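Lactococcal phage P2 ORF15 (Lactococcus phage p2, PDB 2WZP) is the distal tail protein of the phage and probably builds rings of identical subunits in the baseplate, at the end of the tail. Local coordinates at residues I35-D40 with K118-E123; Q86-F91 with T157-T162; K163-E168 with K318-A323. One frame throughout, in Å; residues are numbered along the deposited sequence.

Interaction 1. Residues I35-D40 with K118-E123; sequences IHTNLD and KFVTLE
Ile35 and His36 pair with Leu122 and Thr121 as neighbouring antiparallel strands, 32-36 and 120-125, in the large sheet of the N-terminal domain of this distal tail protein. Ile35 forms a non-hydrogen-bonded pair with Leu122 and lies on the same face of the sheet. Its CG1 branch sits beside the backbone N (chi1 -75°) and brings CD1 to 3.9 Å from Leu122 CD1. The other branch, CG2, stands 3.9 Å from Val120 CG1, where the two side chains cross at about a right angle. His36 is the hydrogen-bonded pair of Thr121: His36 N gives a bond of 2.8 Å to Thr121 O, and Thr121 N returns one of 2.9 Å to His36 O. On this second face the imidazole leans along the neighbouring strand to Glu123. An extended Glu123 side chain, its CG anti to the backbone N (chi1 179°), delivers OE1 to His36 NE2 at 2.8 Å. The bond uses the anti lone pair of OE1, and ring and carboxylate are nearly coplanar, 15° apart. Each group has a second holder, His36 ND1 at Asp44 OD2 and Glu123 OE2 at Gln130 NE2. With a carboxylate at each nitrogen the ring is held against rotation, and the protonated form would probably be favoured. At Thr37 the strand has ended, and a water bridges the separating backbones by donating to Thr37 O and Phe119 O. The chain then turns over, and Leu39 comes back across Thr121, with CG 4.0 Å from Thr121 CG2, while its CD2 lies over the rim of the His36 ring. A second water accepts from Leu39 N and donates to Thr121 OG1 at 2.8 Å, a hydroxyl that also bonds Asp134 OD1.

Interaction 2. Residues Q86-F91 with T157-T162; sequences QPQIEF and TFDIIT
Ile89 and Phe158 form a hydrogen-bonded pair between antiparallel strands whose directions differ by 161°, with Ile89 N to Phe158 O at 3.1 Å and Phe158 N to Ile89 O at 2.9 Å. On the face that carries Ile89 and Phe158, Ile160 joins the apolar layer. Its CD1 reaches Ile89 CG1 at 3.7 Å, the two side chains crossing at about a right angle, and its CG2 meets Gln86 CB at 3.8 Å. Further along, Phe91 CD2 comes near the edge of the Phe158 ring, and Phe91 also stacks on Phe56. The other face is polar. Gln88, extended beyond CG, runs alongside Asp159, pointing the same way, and its NE2 gives a nearly straight bond of 2.9 Å to Asp159 OD1. The acceptor lies in the amide plane of Gln88, but the carboxylate is turned, so the N-H arrives from above its plane. Thr157 CG2, anti to the backbone N (chi1 -48° for OG1), packs 3.6 Å from Gln88 OE1, while Thr157 OG1 bonds Asp139 OD2 and also accepts a hydrogen bond from a water that donates to Glu90 OE2 as well. The pairing belongs to the antiparallel sheet of the N-terminal domain, with strand 153-163 between 89-95 and 130-140, and where the chain turns its corner Ile161 and Thr162 face Asp134 in a classic beta bulge.

Interaction 3. Residues K163-E168 with K318-A323; sequences KWYTYE and KIKRKA
Tyr167 and Lys320 belong to an antiparallel strand pair at one margin of the six-stranded sheet of the C-terminal Dit domain, where strand 165-173 is outermost within the chain and 312-322 lies next to it. Glu168 and Ile319 form a hydrogen-bonded pair, with Glu168 N to Ile319 O at 2.9 Å and Ile319 N to Glu168 O at 2.8 Å. Two lysines lie across tyrosine rings on one face. Lys318, fully extended, sets CE 3.5 Å from the centroid of the Tyr167 ring, and its NZ, 14° off the ring normal, adds a cation-pi contact before ending in a salt bridge with Asp40. Lys320 treats Tyr165 likewise, CE over the ring centre at 4.0 Å from the centroid, helped by a bend at chi3 (-114°). Its NZ goes on to Asp134, whose carboxylate also takes the Tyr165 hydroxyl. On the opposite face Arg321 CD packs 3.7 Å from Glu168 CB, and the Arg321 chain, bent at chi3, makes a salt bridge through its guanidinium, with NH2 2.8 Å from Glu168 OE2 through a weak, angled hydrogen bond.

How the interactions relate
Interactions 1 and 2 share the seven-stranded sheet of the N-terminal domain, their centres about 14 Å apart, and their segments alternate along the chain. Strand 130-140 separates 120-125 from 153-163 between them, and Leu122 meets Phe91, and Val120 meets Phe158, on the sheet's apolar side. Interaction 3 follows both in sequence and lies in the sheet of the C-terminal domain, its centre about 14 Å from that of interaction 1 and 17 Å from that of interaction 2. The chain turns a corner from strand 153-163 straight into 165-173. Asp40 with Lys318, and Leu39 against Tyr165, join the two sheets, while Gln86 with Lys163 ties interaction 2 to the start of interaction 3 near the corner.

Interaction 1. Residues I35-D40 with K118-E123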
loop_
_atom_site.group_PDB
_atom_site.type_symbol
_atom_site.label_atom_id
_atom_site.label_comp_id
_atom_site.label_asym_id
_atom_site.label_seq_id
_atom_site.Cartn_x
_atom_site.Cartn_y
_atom_site.Cartn_z
ATOM N N ILE M 35 2.247 31.532 -21.677
ATOM C CA ILE M 35 3.416 32.005 -20.944
ATOM C C ILE M 35 3.986 33.177 -21.748
ATOM O O ILE M 35 4.279 33.010 -22.928
ATOM C CB ILE M 35 4.444 30.863 -20.684
ATOM C CG1 ILE M 35 3.955 29.894 -19.567
ATOM C CG2 ILE M 35 5.874 31.384 -20.402
ATOM C CD1 ILE M 35 3.812 30.466 -18.097
ATOM N N HIS M 36 4.068 34.373 -21.131
ATOM C CA HIS M 36 4.624 35.577 -21.755
ATOM C C HIS M 36 5.987 35.813 -21.151
ATOM O O HIS M 36 6.127 35.751 -19.923
ATOM C CB HIS M 36 3.749 36.805 -21.484
ATOM C CG HIS M 36 2.374 36.725 -22.049
ATOM N ND1 HIS M 36 2.032 37.401 -23.202
ATOM C CD2 HIS M 36 1.283 36.077 -21.579
ATOM C CE1 HIS M 36 0.754 37.128 -23.408
ATOM N NE2 HIS M 36 0.262 36.332 -22.457
ATOM N N THR M 37 6.989 36.101 -21.998
ATOM C CA THR M 37 8.349 36.402 -21.526
ATOM C C THR M 37 8.473 37.882 -21.125
ATOM O O THR M 37 9.374 38.238 -20.362
ATOM C CB THR M 37 9.427 35.976 -22.532
ATOM O OG1 THR M 37 9.193 36.631 -23.771
ATOM C CG2 THR M 37 9.504 34.448 -22.713
ATOM N N ASN M 38 7.551 38.740 -21.615
ATOM C CA ASN M 38 7.540 40.155 -21.284
ATOM C C ASN M 38 6.209 40.806 -21.616
ATOM O O ASN M 38 6.114 41.589 -22.566
ATOM C CB ASN M 38 8.698 40.865 -21.958
ATOM C CG ASN M 38 8.935 42.267 -21.478
ATOM O OD1 ASN M 38 8.360 42.768 -20.497
ATOM N ND2 ASN M 38 9.763 42.953 -22.211
ATOM N N LEU M 39 5.184 40.525 -20.798
ATOM C CA LEU M 39 3.842 41.083 -20.978
ATOM C C LEU M 39 3.899 42.588 -21.207
ATOM O O LEU M 39 4.534 43.306 -20.434
ATOM C CB LEU M 39 2.998 40.786 -19.741
ATOM C CG LEU M 39 1.488 40.520 -19.854
ATOM C CD1 LEU M 39 0.735 41.326 -18.865
ATOM C CD2 LEU M 39 0.955 40.587 -21.247
ATOM N N ASP M 40 3.303 43.061 -22.300
ATOM C CA ASP M 40 3.255 44.487 -22.618
ATOM C C ASP M 40 4.575 45.154 -23.083
ATOM O O ASP M 40 4.622 46.375 -23.294
ATOM C CB ASP M 40 2.456 45.298 -21.566
ATOM C CG ASP M 40 0.933 45.102 -21.538
ATOM O OD1 ASP M 40 0.387 44.420 -22.451
ATOM O OD2 ASP M 40 0.280 45.694 -20.656
ATOM N N LYS M 118 13.724 37.713 -15.356
ATOM C CA LYS M 118 13.609 37.827 -13.894
ATOM C C LYS M 118 12.341 37.076 -13.433
ATOM O O LYS M 118 12.311 36.474 -12.366
ATOM C CB LYS M 118 13.531 39.315 -13.502
ATOM C CG LYS M 118 13.513 39.576 -12.002
ATOM C CD LYS M 118 13.339 41.043 -11.638
ATOM C CE LYS M 118 13.609 41.225 -10.169
ATOM N NZ LYS M 118 13.415 42.626 -9.774
ATOM N N PHE M 119 11.309 37.121 -14.264
ATOM C CA PHE M 119 10.023 36.464 -14.054
ATOM C C PHE M 119 9.358 36.344 -15.439
ATOM O O PHE M 119 9.746 37.010 -16.407
ATOM C CB PHE M 119 9.110 37.268 -13.065
ATOM C CG PHE M 119 8.588 38.566 -13.635
ATOM C CD1 PHE M 119 7.327 38.632 -14.212
ATOM C CD2 PHE M 119 9.396 39.704 -13.681
ATOM C CE1 PHE M 119 6.868 39.819 -14.810
ATOM C CE2 PHE M 119 8.933 40.887 -14.261
ATOM C CZ PHE M 119 7.675 40.934 -14.827
ATOM N N VAL M 120 8.328 35.528 -15.486
ATOM C CA VAL M 120 7.520 35.195 -16.639
ATOM C C VAL M 120 6.041 35.403 -16.192
ATOM O O VAL M 120 5.748 35.438 -14.977
ATOM C CB VAL M 120 7.937 33.746 -17.033
ATOM C CG1 VAL M 120 6.830 32.705 -16.886
ATOM C CG2 VAL M 120 8.570 33.707 -18.397
ATOM N N THR M 121 5.133 35.624 -17.157
ATOM C CA THR M 121 3.719 35.876 -16.847
ATOM C C THR M 121 2.796 34.821 -17.436
ATOM O O THR M 121 2.776 34.614 -18.658
ATOM C CB THR M 121 3.313 37.302 -17.305
ATOM O OG1 THR M 121 4.070 38.255 -16.575
ATOM C CG2 THR M 121 1.854 37.588 -17.086
ATOM N N LEU M 122 2.001 34.195 -16.572
ATOM C CA LEU M 122 0.986 33.246 -17.001
ATOM C C LEU M 122 -0.337 34.001 -17.244
ATOM O O LEU M 122 -0.795 34.763 -16.391
ATOM C CB LEU M 122 0.797 32.131 -15.950
ATOM C CG LEU M 122 -0.337 31.119 -16.177
ATOM C CD1 LEU M 122 0.070 30.062 -17.206
ATOM C CD2 LEU M 122 -0.715 30.471 -14.869
ATOM N N GLU M 123 -0.912 33.806 -18.421
ATOM C CA GLU M 123 -2.213 34.351 -18.784
ATOM C C GLU M 123 -3.230 33.221 -18.556
ATOM O O GLU M 123 -3.014 32.097 -18.978
ATOM C CB GLU M 123 -2.204 34.815 -20.236
ATOM C CG GLU M 123 -3.526 35.377 -20.700
ATOM C CD GLU M 123 -3.538 35.835 -22.142
ATOM O OE1 GLU M 123 -2.489 36.309 -22.638
ATOM O OE2 GLU M 123 -4.612 35.727 -22.774
HETATM O O HOH W 1 8.800 38.830 -17.912
HETATM O O HOH W 2 5.900 39.560 -18.179
#

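Interaction 2. Residues Q86-F91 with T157-T162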
loop_
_atom_site.group_PDB
_atom_site.type_symbol
_atom_site.label_atom_id
_atom_site.label_comp_id
_atom_site.label_asym_id
_atom_site.label_seq_id
_atom_site.Cartn_x
_atom_site.Cartn_y
_atom_site.Cartn_z
ATOM N N GLN M 86 -0.439 32.431 -1.133
ATOM C CA GLN M 86 -0.714 31.901 -2.461
ATOM C C GLN M 86 0.193 30.693 -2.686
ATOM O O GLN M 86 1.417 30.833 -2.609
ATOM C CB GLN M 86 -0.501 32.982 -3.539
ATOM C CG GLN M 86 -1.509 34.146 -3.445
ATOM C CD GLN M 86 -2.872 33.773 -3.932
ATOM O OE1 GLN M 86 -3.177 32.609 -4.193
ATOM N NE2 GLN M 86 -3.731 34.760 -4.077
ATOM N N PRO M 87 -0.359 29.483 -2.897
ATOM C CA PRO M 87 0.519 28.316 -3.074
ATOM C C PRO M 87 1.235 28.319 -4.412
ATOM O O PRO M 87 0.783 28.998 -5.339
ATOM C CB PRO M 87 -0.447 27.132 -2.958
ATOM C CG PRO M 87 -1.752 27.655 -3.381
ATOM C CD PRO M 87 -1.786 29.098 -2.963
ATOM N N GLN M 88 2.329 27.539 -4.517
ATOM C CA GLN M 88 3.066 27.369 -5.772
ATOM C C GLN M 88 2.171 26.655 -6.773
ATOM O O GLN M 88 1.295 25.878 -6.368
ATOM C CB GLN M 88 4.284 26.476 -5.566
ATOM C CG GLN M 88 5.371 27.044 -4.702
ATOM C CD GLN M 88 6.497 26.068 -4.656
ATOM O OE1 GLN M 88 6.304 24.846 -4.517
ATOM N NE2 GLN M 88 7.702 26.584 -4.733
ATOM N N ILE M 89 2.399 26.891 -8.070
ATOM C CA ILE M 89 1.649 26.196 -9.102
ATOM C C ILE M 89 2.560 25.201 -9.779
ATOM O O ILE M 89 3.586 25.560 -10.368
ATOM C CB ILE M 89 0.908 27.085 -10.138
ATOM C CG1 ILE M 89 0.199 28.278 -9.474
ATOM C CG2 ILE M 89 -0.087 26.212 -10.941
ATOM C CD1 ILE M 89 -0.424 29.354 -10.467
ATOM N N GLU M 90 2.175 23.942 -9.690
ATOM C CA GLU M 90 2.871 22.883 -10.374
ATOM C C GLU M 90 1.972 22.431 -11.514
ATOM O O GLU M 90 0.770 22.289 -11.337
ATOM C CB GLU M 90 3.189 21.746 -9.425
ATOM C CG GLU M 90 4.053 20.676 -10.060
ATOM C CD GLU M 90 4.228 19.470 -9.181
ATOM O OE1 GLU M 90 3.838 18.362 -9.612
ATOM O OE2 GLU M 90 4.745 19.631 -8.053
ATOM N N PHE M 91 2.550 22.294 -12.698
ATOM C CA PHE M 91 1.855 21.833 -13.889
ATOM C C PHE M 91 2.593 20.600 -14.428
ATOM O O PHE M 91 3.780 20.410 -14.153
ATOM C CB PHE M 91 1.924 22.903 -14.986
ATOM C CG PHE M 91 1.134 24.166 -14.792
ATOM C CD1 PHE M 91 -0.208 24.225 -15.146
ATOM C CD2 PHE M 91 1.763 25.340 -14.392
ATOM C CE1 PHE M 91 -0.922 25.415 -15.040
ATOM C CE2 PHE M 91 1.053 26.538 -14.300
ATOM C CZ PHE M 91 -0.288 26.566 -14.619
ATOM N N THR M 157 7.334 23.737 -11.763
ATOM C CA THR M 157 6.818 24.397 -10.548
ATOM C C THR M 157 7.220 25.862 -10.531
ATOM O O THR M 157 8.380 26.204 -10.792
ATOM C CB THR M 157 7.295 23.714 -9.267
ATOM O OG1 THR M 157 7.099 22.309 -9.362
ATOM C CG2 THR M 157 6.638 24.270 -8.005
ATOM N N PHE M 158 6.257 26.715 -10.172
ATOM C CA PHE M 158 6.474 28.137 -10.110
ATOM C C PHE M 158 6.182 28.699 -8.771
ATOM O O PHE M 158 5.139 28.409 -8.172
ATOM C CB PHE M 158 5.568 28.867 -11.108
ATOM C CG PHE M 158 5.881 28.604 -12.552
ATOM C CD1 PHE M 158 6.860 29.336 -13.211
ATOM C CD2 PHE M 158 5.150 27.668 -13.280
ATOM C CE1 PHE M 158 7.137 29.104 -14.562
ATOM C CE2 PHE M 158 5.414 27.457 -14.643
ATOM C CZ PHE M 158 6.412 28.171 -15.268
ATOM N N ASP M 159 7.055 29.610 -8.355
ATOM C CA ASP M 159 6.851 30.437 -7.181
ATOM C C ASP M 159 5.985 31.599 -7.660
ATOM O O ASP M 159 6.175 32.095 -8.758
ATOM C CB ASP M 159 8.183 30.982 -6.656
ATOM C CG ASP M 159 8.914 30.066 -5.698
ATOM O OD1 ASP M 159 8.235 29.455 -4.818
ATOM O OD2 ASP M 159 10.177 30.094 -5.699
ATOM N N ILE M 160 5.042 32.016 -6.836
ATOM C CA ILE M 160 4.121 33.127 -7.085
ATOM C C ILE M 160 4.785 34.448 -6.711
ATOM O O ILE M 160 5.417 34.548 -5.653
ATOM C CB ILE M 160 2.839 32.929 -6.218
ATOM C CG1 ILE M 160 2.154 31.548 -6.419
ATOM C CG2 ILE M 160 1.864 34.110 -6.331
ATOM C CD1 ILE M 160 1.510 31.222 -7.757
ATOM N N ILE M 161 4.570 35.487 -7.540
ATOM C CA ILE M 161 5.031 36.842 -7.264
ATOM C C ILE M 161 3.801 37.666 -7.118
ATOM O O ILE M 161 3.594 38.275 -6.064
ATOM C CB ILE M 161 6.022 37.399 -8.313
ATOM C CG1 ILE M 161 7.299 36.549 -8.310
ATOM C CG2 ILE M 161 6.350 38.898 -8.071
ATOM C CD1 ILE M 161 7.898 36.400 -9.625
ATOM N N THR M 162 2.950 37.654 -8.155
ATOM C CA THR M 162 1.722 38.448 -8.208
ATOM C C THR M 162 0.637 37.583 -8.768
ATOM O O THR M 162 0.632 37.333 -9.946
ATOM C CB THR M 162 2.006 39.718 -9.014
ATOM O OG1 THR M 162 2.943 40.505 -8.285
ATOM C CG2 THR M 162 0.804 40.541 -9.194
HETATM O O HOH W 3 6.285 21.189 -6.664
#

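Interaction 3. Residues K163-E168 with K318-A323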
loop_
_atom_site.group_PDB
_atom_site.type_symbol
_atom_site.label_atom_id
_atom_site.label_comp_id
_atom_site.label_asym_id
_atom_site.label_seq_id
_atom_site.Cartn_x
_atom_site.Cartn_y
_atom_site.Cartn_z
ATOM N N LYS M 163 -0.225 37.046 -7.919
ATOM C CA LYS M 163 -1.249 36.157 -8.422
ATOM C C LYS M 163 -2.616 36.759 -8.553
ATOM O O LYS M 163 -3.265 37.104 -7.587
ATOM C CB LYS M 163 -1.320 34.858 -7.646
ATOM C CG LYS M 163 -2.142 33.829 -8.322
ATOM C CD LYS M 163 -2.280 32.666 -7.446
ATOM C CE LYS M 163 -3.551 31.961 -7.662
ATOM N NZ LYS M 163 -3.865 31.204 -6.460
ATOM N N TRP M 164 -2.992 36.830 -9.821
ATOM C CA TRP M 164 -4.207 37.365 -10.383
ATOM C C TRP M 164 -4.231 38.888 -10.419
ATOM O O TRP M 164 -4.379 39.557 -9.431
ATOM C CB TRP M 164 -5.441 36.735 -9.788
ATOM C CG TRP M 164 -5.508 35.240 -9.910
ATOM C CD1 TRP M 164 -6.172 34.412 -9.095
ATOM C CD2 TRP M 164 -4.872 34.412 -10.878
ATOM N NE1 TRP M 164 -6.013 33.131 -9.483
ATOM C CE2 TRP M 164 -5.212 33.101 -10.581
ATOM C CE3 TRP M 164 -4.043 34.653 -11.965
ATOM C CZ2 TRP M 164 -4.761 32.036 -11.323
ATOM C CZ3 TRP M 164 -3.604 33.600 -12.695
ATOM C CH2 TRP M 164 -3.955 32.308 -12.374
ATOM N N TYR M 165 -3.937 39.405 -11.600
ATOM C CA TYR M 165 -3.962 40.817 -11.867
ATOM C C TYR M 165 -4.410 41.054 -13.291
ATOM O O TYR M 165 -4.460 40.132 -14.105
ATOM C CB TYR M 165 -2.595 41.481 -11.568
ATOM C CG TYR M 165 -1.484 41.237 -12.567
ATOM C CD1 TYR M 165 -1.342 42.045 -13.695
ATOM C CD2 TYR M 165 -0.553 40.227 -12.366
ATOM C CE1 TYR M 165 -0.307 41.840 -14.600
ATOM C CE2 TYR M 165 0.481 40.009 -13.266
ATOM C CZ TYR M 165 0.614 40.826 -14.373
ATOM O OH TYR M 165 1.634 40.582 -15.268
ATOM N N THR M 166 -4.761 42.304 -13.560
ATOM C CA THR M 166 -5.121 42.887 -14.835
ATOM C C THR M 166 -4.557 44.275 -14.777
ATOM O O THR M 166 -4.269 44.785 -13.682
ATOM C CB THR M 166 -6.647 42.931 -15.102
ATOM O OG1 THR M 166 -7.307 43.686 -14.100
ATOM C CG2 THR M 166 -7.271 41.565 -15.234
ATOM N N TYR M 167 -4.403 44.895 -15.944
ATOM C CA TYR M 167 -3.921 46.258 -15.994
ATOM C C TYR M 167 -5.059 47.150 -16.316
ATOM O O TYR M 167 -5.946 46.802 -17.107
ATOM C CB TYR M 167 -2.793 46.428 -17.018
ATOM C CG TYR M 167 -1.426 45.988 -16.537
ATOM C CD1 TYR M 167 -0.807 46.622 -15.461
ATOM C CD2 TYR M 167 -0.713 44.994 -17.210
ATOM C CE1 TYR M 167 0.451 46.221 -15.012
ATOM C CE2 TYR M 167 0.570 44.623 -16.804
ATOM C CZ TYR M 167 1.139 45.229 -15.692
ATOM O OH TYR M 167 2.402 44.903 -15.280
ATOM N N GLU M 168 -5.048 48.314 -15.696
ATOM C CA GLU M 168 -6.038 49.347 -15.947
ATOM C C GLU M 168 -5.281 50.611 -16.239
ATOM O O GLU M 168 -4.462 51.058 -15.433
ATOM C CB GLU M 168 -6.973 49.521 -14.742
ATOM C CG GLU M 168 -8.104 50.512 -14.976
ATOM C CD GLU M 168 -8.921 50.903 -13.759
ATOM O OE1 GLU M 168 -9.947 51.596 -13.949
ATOM O OE2 GLU M 168 -8.545 50.535 -12.618
ATOM N N LYS M 318 -0.886 53.252 -15.000
ATOM C CA LYS M 318 -1.034 51.844 -15.375
ATOM C C LYS M 318 -1.109 51.124 -14.042
ATOM O O LYS M 318 -0.105 51.014 -13.334
ATOM C CB LYS M 318 0.126 51.339 -16.233
ATOM C CG LYS M 318 -0.151 49.991 -16.871
ATOM C CD LYS M 318 1.073 49.474 -17.589
ATOM C CE LYS M 318 0.730 48.216 -18.323
ATOM N NZ LYS M 318 1.882 47.650 -19.055
ATOM N N ILE M 319 -2.330 50.800 -13.634
ATOM C CA ILE M 319 -2.622 50.180 -12.342
ATOM C C ILE M 319 -2.669 48.696 -12.455
ATOM O O ILE M 319 -3.258 48.170 -13.397
ATOM C CB ILE M 319 -3.913 50.776 -11.769
ATOM C CG1 ILE M 319 -3.746 52.298 -11.547
ATOM C CG2 ILE M 319 -4.331 50.075 -10.491
ATOM C CD1 ILE M 319 -4.743 53.079 -12.130
ATOM N N LYS M 320 -2.019 48.015 -11.490
ATOM C CA LYS M 320 -1.990 46.571 -11.428
ATOM C C LYS M 320 -3.083 46.181 -10.453
ATOM O O LYS M 320 -2.874 46.195 -9.236
ATOM C CB LYS M 320 -0.603 46.058 -11.019
ATOM C CG LYS M 320 -0.359 44.651 -11.503
ATOM C CD LYS M 320 0.824 43.999 -10.807
ATOM C CE LYS M 320 2.008 43.701 -11.697
ATOM N NZ LYS M 320 3.113 43.137 -10.895
ATOM N N ARG M 321 -4.288 45.898 -10.996
ATOM C CA ARG M 321 -5.476 45.507 -10.214
ATOM C C ARG M 321 -5.281 44.136 -9.579
ATOM O O ARG M 321 -4.544 43.344 -10.125
ATOM C CB ARG M 321 -6.730 45.554 -11.086
ATOM C CG ARG M 321 -6.992 46.948 -11.656
ATOM C CD ARG M 321 -8.315 47.099 -12.337
ATOM N NE ARG M 321 -9.473 46.775 -11.522
ATOM C CZ ARG M 321 -10.531 47.562 -11.385
ATOM N NH1 ARG M 321 -11.562 47.172 -10.649
ATOM N NH2 ARG M 321 -10.584 48.733 -12.012
ATOM N N LYS M 322 -5.891 43.865 -8.421
ATOM C CA LYS M 322 -5.663 42.651 -7.633
ATOM C C LYS M 322 -6.922 41.829 -7.399
ATOM O O LYS M 322 -7.982 42.390 -7.133
ATOM C CB LYS M 322 -5.027 43.076 -6.283
ATOM C CG LYS M 322 -4.778 41.988 -5.217
ATOM C CD LYS M 322 -4.016 42.573 -4.057
ATOM C CE LYS M 322 -3.395 41.570 -3.139
ATOM N NZ LYS M 322 -4.263 41.287 -1.990
ATOM N N ALA M 323 -6.783 40.490 -7.441
ATOM C CA ALA M 323 -7.814 39.505 -7.143
ATOM C C ALA M 323 -7.089 38.306 -6.578
ATOM O O ALA M 323 -6.323 37.687 -7.302
ATOM C CB ALA M 323 -8.564 39.131 -8.405
#